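Local coordinates for putative membrane protein (PDB 3C8I) that is of unknown function but is probably a membrane protein of the DUF3239 family, represented here by its C-terminal part, at residues P18-E23 / K123-L128; M29-L34 / T55-I60. All blocks are in the same frame, centred on the assembly; numbering follows the deposited sequence.

In the fold
Interactions 1 and 2 lie on opposite faces of the hairpin made by strands 16-24 and 29-36, neighbours in the antiparallel sheet, with centres 11 Å apart. In interaction 1 the turn between two helices covers the face bearing Met20 and Ala22; in interaction 2 the loop after strand 47-54 lies against the face bearing Met29 and Val31. Ile21, between Met20 and Ala22, packs on Met29 and Ile60. Both contacts are apolar and partly buried, but interaction 1 ends at the acidic side chain of Glu23, whereas interaction 2 ends at the backbone of exposed Thr55. Between them, Ala22 N and Val30 O (2.7 Å) probably form a strand-pairing hydrogen bond.

Interaction 1 (P18-E23 / K123-L128); sequences PAMIAE and KNLNKL
A classic beta bulge, in which Ala22 and Glu23 both face Val30, lies in strand 16-24 where Leu125 and Leu128 pack from the turn joining helix 115-124 to helix 128-132. Met20 and Leu125 cross at about a right angle. Met20 CG is anti to the backbone N (chi1 -171°), where it meets both methyl branches of Leu125, and SD beyond it lies 3.6 Å from Leu125 CG. Leu125 CD1 also reaches the strand backbone, 3.6 Å from Ile21 O, while its other branch, CD2, touches Ala22 CB at 3.9 Å. That small methyl sits between both leucines, with Leu128 CD1 at 4.1 Å. Leu128 spans the bulge with its second branch: CD2 is 3.7 Å from Glu23 CB and 3.8 Å from Ala22 O. Beyond this apolar foot, Glu23 OE2 accepts a hydrogen bond from Asn25 and forms a salt bridge with Arg132, and OE1 forms one with Arg27 of the second subunit. The turn is itself closed by Lys127 N to Asn124 O (2.9 Å), and Lys127 is the N-cap residue of helix 128-132. The arrangement is typical of two-layer alpha+beta packing, with leucines of a helical connection on one face of an antiparallel sheet.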
loop_
_atom_site.group_PDB
_atom_site.type_symbol
_atom_site.label_atom_id
_atom_site.label_comp_id
_atom_site.label_asym_id
_atom_site.label_seq_id
_atom_site.Cartn_x
_atom_site.Cartn_y
_atom_site.Cartn_z
ATOM N N PRO B 18 8.635 14.098 -16.778
ATOM C CA PRO B 18 7.350 14.416 -17.396
ATOM C C PRO B 18 6.280 13.385 -17.030
ATOM O O PRO B 18 6.579 12.185 -16.926
ATOM C CB PRO B 18 7.652 14.351 -18.884
ATOM C CG PRO B 18 8.775 13.407 -18.991
ATOM C CD PRO B 18 9.593 13.550 -17.758
ATOM N N ALA B 19 5.062 13.865 -16.826
ATOM C CA ALA B 19 3.887 13.006 -16.717
ATOM C C ALA B 19 2.746 13.609 -17.551
ATOM O O ALA B 19 2.777 14.802 -17.904
ATOM C CB ALA B 19 3.476 12.800 -15.229
ATOM N N MET B 20 1.761 12.788 -17.881
ATOM C CA MET B 20 0.694 13.177 -18.775
ATOM C C MET B 20 -0.549 12.358 -18.467
ATOM O O MET B 20 -0.456 11.164 -18.140
ATOM C CB MET B 20 1.160 12.911 -20.225
ATOM C CG MET B 20 0.250 13.447 -21.353
ATOM S SD MET B 20 1.062 13.286 -22.994
ATOM C CE MET B 20 2.510 14.240 -22.711
ATOM N N ILE B 21 -1.718 12.978 -18.622
ATOM C CA ILE B 21 -2.983 12.276 -18.417
ATOM C C ILE B 21 -3.174 11.300 -19.572
ATOM O O ILE B 21 -3.223 11.699 -20.746
ATOM C CB ILE B 21 -4.204 13.207 -18.300
ATOM C CG1 ILE B 21 -4.017 14.249 -17.184
ATOM C CG2 ILE B 21 -5.499 12.357 -18.129
ATOM C CD1 ILE B 21 -5.193 15.255 -17.064
ATOM N N ALA B 22 -3.282 10.020 -19.220
ATOM C CA ALA B 22 -3.380 8.920 -20.195
ATOM C C ALA B 22 -4.810 8.395 -20.309
ATOM O O ALA B 22 -5.180 7.781 -21.320
ATOM C CB ALA B 22 -2.407 7.784 -19.794
ATOM N N GLU B 23 -5.616 8.632 -19.279
ATOM C CA GLU B 23 -6.993 8.186 -19.258
ATOM C C GLU B 23 -7.791 8.974 -18.221
ATOM O O GLU B 23 -7.276 9.313 -17.146
ATOM C CB GLU B 23 -7.052 6.685 -18.962
ATOM C CG GLU B 23 -8.456 6.183 -18.619
ATOM C CD GLU B 23 -8.478 4.731 -18.243
ATOM O OE1 GLU B 23 -8.395 3.909 -19.174
ATOM O OE2 GLU B 23 -8.583 4.422 -17.029
ATOM N N LYS B 123 4.449 10.113 -27.393
ATOM C CA LYS B 123 4.438 8.997 -28.350
ATOM C C LYS B 123 4.097 7.656 -27.744
ATOM O O LYS B 123 3.788 6.727 -28.474
ATOM C CB LYS B 123 5.779 8.899 -29.083
ATOM C CG LYS B 123 5.815 9.736 -30.325
ATOM C CD LYS B 123 7.178 10.363 -30.598
ATOM C CE LYS B 123 7.213 11.808 -30.112
ATOM N NZ LYS B 123 8.560 12.233 -29.600
ATOM N N ASN B 124 4.144 7.549 -26.411
ATOM C CA ASN B 124 3.902 6.284 -25.734
ATOM C C ASN B 124 2.651 6.271 -24.861
ATOM O O ASN B 124 2.383 5.277 -24.188
ATOM C CB ASN B 124 5.149 5.898 -24.932
ATOM C CG ASN B 124 6.301 5.436 -25.834
ATOM O OD1 ASN B 124 6.248 4.337 -26.386
ATOM N ND2 ASN B 124 7.333 6.263 -25.983
ATOM N N LEU B 125 1.863 7.346 -24.898
ATOM C CA LEU B 125 0.616 7.397 -24.125
ATOM C C LEU B 125 -0.288 6.242 -24.460
ATOM O O LEU B 125 -1.013 5.735 -23.593
ATOM C CB LEU B 125 -0.179 8.682 -24.385
ATOM C CG LEU B 125 -0.102 9.900 -23.485
ATOM C CD1 LEU B 125 -1.408 10.722 -23.695
ATOM C CD2 LEU B 125 0.189 9.616 -21.969
ATOM N N ASN B 126 -0.265 5.860 -25.743
ATOM C CA ASN B 126 -1.072 4.750 -26.243
ATOM C C ASN B 126 -0.656 3.377 -25.721
ATOM O O ASN B 126 -1.428 2.422 -25.823
ATOM C CB ASN B 126 -1.188 4.777 -27.801
ATOM C CG ASN B 126 0.173 4.759 -28.528
ATOM O OD1 ASN B 126 1.136 4.140 -28.080
ATOM N ND2 ASN B 126 0.226 5.419 -29.696
ATOM N N LYS B 127 0.523 3.274 -25.092
ATOM C CA LYS B 127 0.950 2.005 -24.464
ATOM C C LYS B 127 0.370 1.773 -23.067
ATOM O O LYS B 127 0.771 0.822 -22.399
ATOM C CB LYS B 127 2.484 1.885 -24.413
ATOM C CG LYS B 127 3.161 1.905 -25.773
ATOM C CD LYS B 127 4.579 1.337 -25.727
ATOM C CE LYS B 127 5.274 1.345 -27.104
ATOM N NZ LYS B 127 4.359 1.217 -28.313
ATOM N N LEU B 128 -0.577 2.608 -22.636
ATOM C CA LEU B 128 -1.211 2.475 -21.315
ATOM C C LEU B 128 -1.587 1.045 -20.942
ATOM O O LEU B 128 -1.361 0.594 -19.834
ATOM C CB LEU B 128 -2.463 3.374 -21.227
ATOM C CG LEU B 128 -3.320 3.361 -19.945
ATOM C CD1 LEU B 128 -2.509 3.815 -18.741
ATOM C CD2 LEU B 128 -4.583 4.243 -20.113
#

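Interaction 2 (M29-L34 / T55-I60); sequences MVVMAL and TAIPGI
Met29, at the start of strand 29-36, carries most of the contact with residues 55-60, part of the loop that follows strand 47-54 and closes over one face of the antiparallel sheet. The loop folds back in a type II beta turn from Ile57 to Ile60, closed by Ile60 N to Ile57 O at 2.9 Å, with Pro58 and Gly59 at its two central positions; the positive phi of Gly59 (92°) suits the third position of such a turn. From CB, the Met29 chain starts with CG between the backbone N and the carbonyl carbon (chi1 70°). CB makes no close approach to the loop, and CG runs beside the strand, 4.2 Å from Val31 CG2. The sulfur is the first atom to meet the loop: SD is 4.2 Å from Ile57 CD1 and also 4.2 Å from Ile60 CG2, and the side chain touches Ile21 of the adjoining strand as well. The bend at chi3 (106°) then carries CE onto the loop backbone, 3.8 Å from Thr55 O and 4.1 Å from Ile57 N, with Ile57 CG1 nearby. The Met29 side chain crosses that of Ile60 at about a right angle and that of Ile57 obliquely. Ile57 and Pro58 also pack on Trp98, whose NE1 is hydrogen-bonded to Ala56 O, while Ala56 and Pro58 touch the third subunit. Two residues further along the strand, Val31 makes a second, looser touch, its CG2 4.3 Å from Ile57 CD1.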
loop_
_atom_site.group_PDB
_atom_site.type_symbol
_atom_site.label_atom_id
_atom_site.label_comp_id
_atom_site.label_asym_id
_atom_site.label_seq_id
_atom_site.Cartn_x
_atom_site.Cartn_y
_atom_site.Cartn_z
ATOM N N MET B 29 -8.327 9.799 -12.710
ATOM C CA MET B 29 -7.543 9.821 -13.919
ATOM C C MET B 29 -6.304 8.946 -13.771
ATOM O O MET B 29 -5.860 8.645 -12.661
ATOM C CB MET B 29 -7.144 11.263 -14.281
ATOM C CG MET B 29 -6.122 11.965 -13.383
ATOM S SD MET B 29 -6.225 13.812 -13.559
ATOM C CE MET B 29 -7.027 14.299 -12.031
ATOM N N VAL B 30 -5.743 8.546 -14.896
ATOM C CA VAL B 30 -4.508 7.779 -14.901
ATOM C C VAL B 30 -3.446 8.636 -15.547
ATOM O O VAL B 30 -3.633 9.156 -16.642
ATOM C CB VAL B 30 -4.643 6.416 -15.647
ATOM C CG1 VAL B 30 -3.276 5.701 -15.761
ATOM C CG2 VAL B 30 -5.621 5.512 -14.941
ATOM N N VAL B 31 -2.344 8.823 -14.832
ATOM C CA VAL B 31 -1.228 9.577 -15.332
ATOM C C VAL B 31 -0.119 8.579 -15.677
ATOM O O VAL B 31 0.030 7.538 -15.025
ATOM C CB VAL B 31 -0.800 10.669 -14.325
ATOM C CG1 VAL B 31 0.325 11.506 -14.874
ATOM C CG2 VAL B 31 -1.989 11.580 -13.985
ATOM N N MET B 32 0.616 8.876 -16.743
ATOM C CA MET B 32 1.788 8.094 -17.156
ATOM C C MET B 32 2.984 9.014 -17.049
ATOM O O MET B 32 2.908 10.154 -17.500
ATOM C CB MET B 32 1.635 7.615 -18.611
ATOM C CG MET B 32 2.804 6.734 -19.150
ATOM S SD MET B 32 2.628 6.215 -20.915
ATOM C CE MET B 32 1.255 5.160 -20.700
ATOM N N ALA B 33 4.078 8.527 -16.477
ATOM C CA ALA B 33 5.328 9.282 -16.391
ATOM C C ALA B 33 6.463 8.557 -17.084
ATOM O O ALA B 33 6.468 7.336 -17.141
ATOM C CB ALA B 33 5.719 9.560 -14.902
ATOM N N LEU B 34 7.415 9.326 -17.624
ATOM C CA LEU B 34 8.651 8.787 -18.196
ATOM C C LEU B 34 9.752 8.836 -17.126
ATOM O O LEU B 34 10.177 9.910 -16.699
ATOM C CB LEU B 34 9.057 9.577 -19.467
ATOM C CG LEU B 34 10.295 9.070 -20.234
ATOM C CD1 LEU B 34 10.034 7.761 -20.963
ATOM C CD2 LEU B 34 10.848 10.112 -21.212
ATOM N N THR B 55 -6.774 10.811 -8.053
ATOM C CA THR B 55 -8.131 11.351 -7.935
ATOM C C THR B 55 -8.171 12.854 -8.230
ATOM O O THR B 55 -9.055 13.313 -8.947
ATOM C CB THR B 55 -8.720 11.017 -6.552
ATOM O OG1 THR B 55 -8.834 9.581 -6.438
ATOM C CG2 THR B 55 -10.068 11.662 -6.378
ATOM N N ALA B 56 -7.204 13.609 -7.714
ATOM C CA ALA B 56 -7.233 15.071 -7.808
ATOM C C ALA B 56 -5.850 15.683 -8.021
ATOM O O ALA B 56 -4.893 15.325 -7.340
ATOM C CB ALA B 56 -7.859 15.667 -6.556
ATOM N N ILE B 57 -5.765 16.626 -8.957
ATOM C CA ILE B 57 -4.568 17.450 -9.111
ATOM C C ILE B 57 -5.043 18.901 -9.226
ATOM O O ILE B 57 -5.802 19.214 -10.141
ATOM C CB ILE B 57 -3.777 17.106 -10.395
ATOM C CG1 ILE B 57 -3.410 15.608 -10.450
ATOM C CG2 ILE B 57 -2.541 17.991 -10.480
ATOM C CD1 ILE B 57 -2.730 15.179 -11.732
ATOM N N PRO B 58 -4.623 19.776 -8.288
ATOM C CA PRO B 58 -4.963 21.187 -8.369
ATOM C C PRO B 58 -4.686 21.764 -9.753
ATOM O O PRO B 58 -3.616 21.523 -10.306
ATOM C CB PRO B 58 -4.050 21.823 -7.321
ATOM C CG PRO B 58 -3.871 20.782 -6.315
ATOM C CD PRO B 58 -3.826 19.492 -7.082
ATOM N N GLY B 59 -5.640 22.512 -10.297
ATOM C CA GLY B 59 -5.507 23.062 -11.642
ATOM C C GLY B 59 -6.092 22.172 -12.727
ATOM O O GLY B 59 -6.474 22.660 -13.772
ATOM N N ILE B 60 -6.165 20.864 -12.494
ATOM C CA ILE B 60 -6.674 19.933 -13.501
ATOM C C ILE B 60 -8.138 19.594 -13.233
ATOM O O ILE B 60 -8.474 18.636 -12.539
ATOM C CB ILE B 60 -5.827 18.632 -13.574
ATOM C CG1 ILE B 60 -4.322 18.938 -13.581
ATOM C CG2 ILE B 60 -6.193 17.821 -14.780
ATOM C CD1 ILE B 60 -3.860 19.894 -14.633
#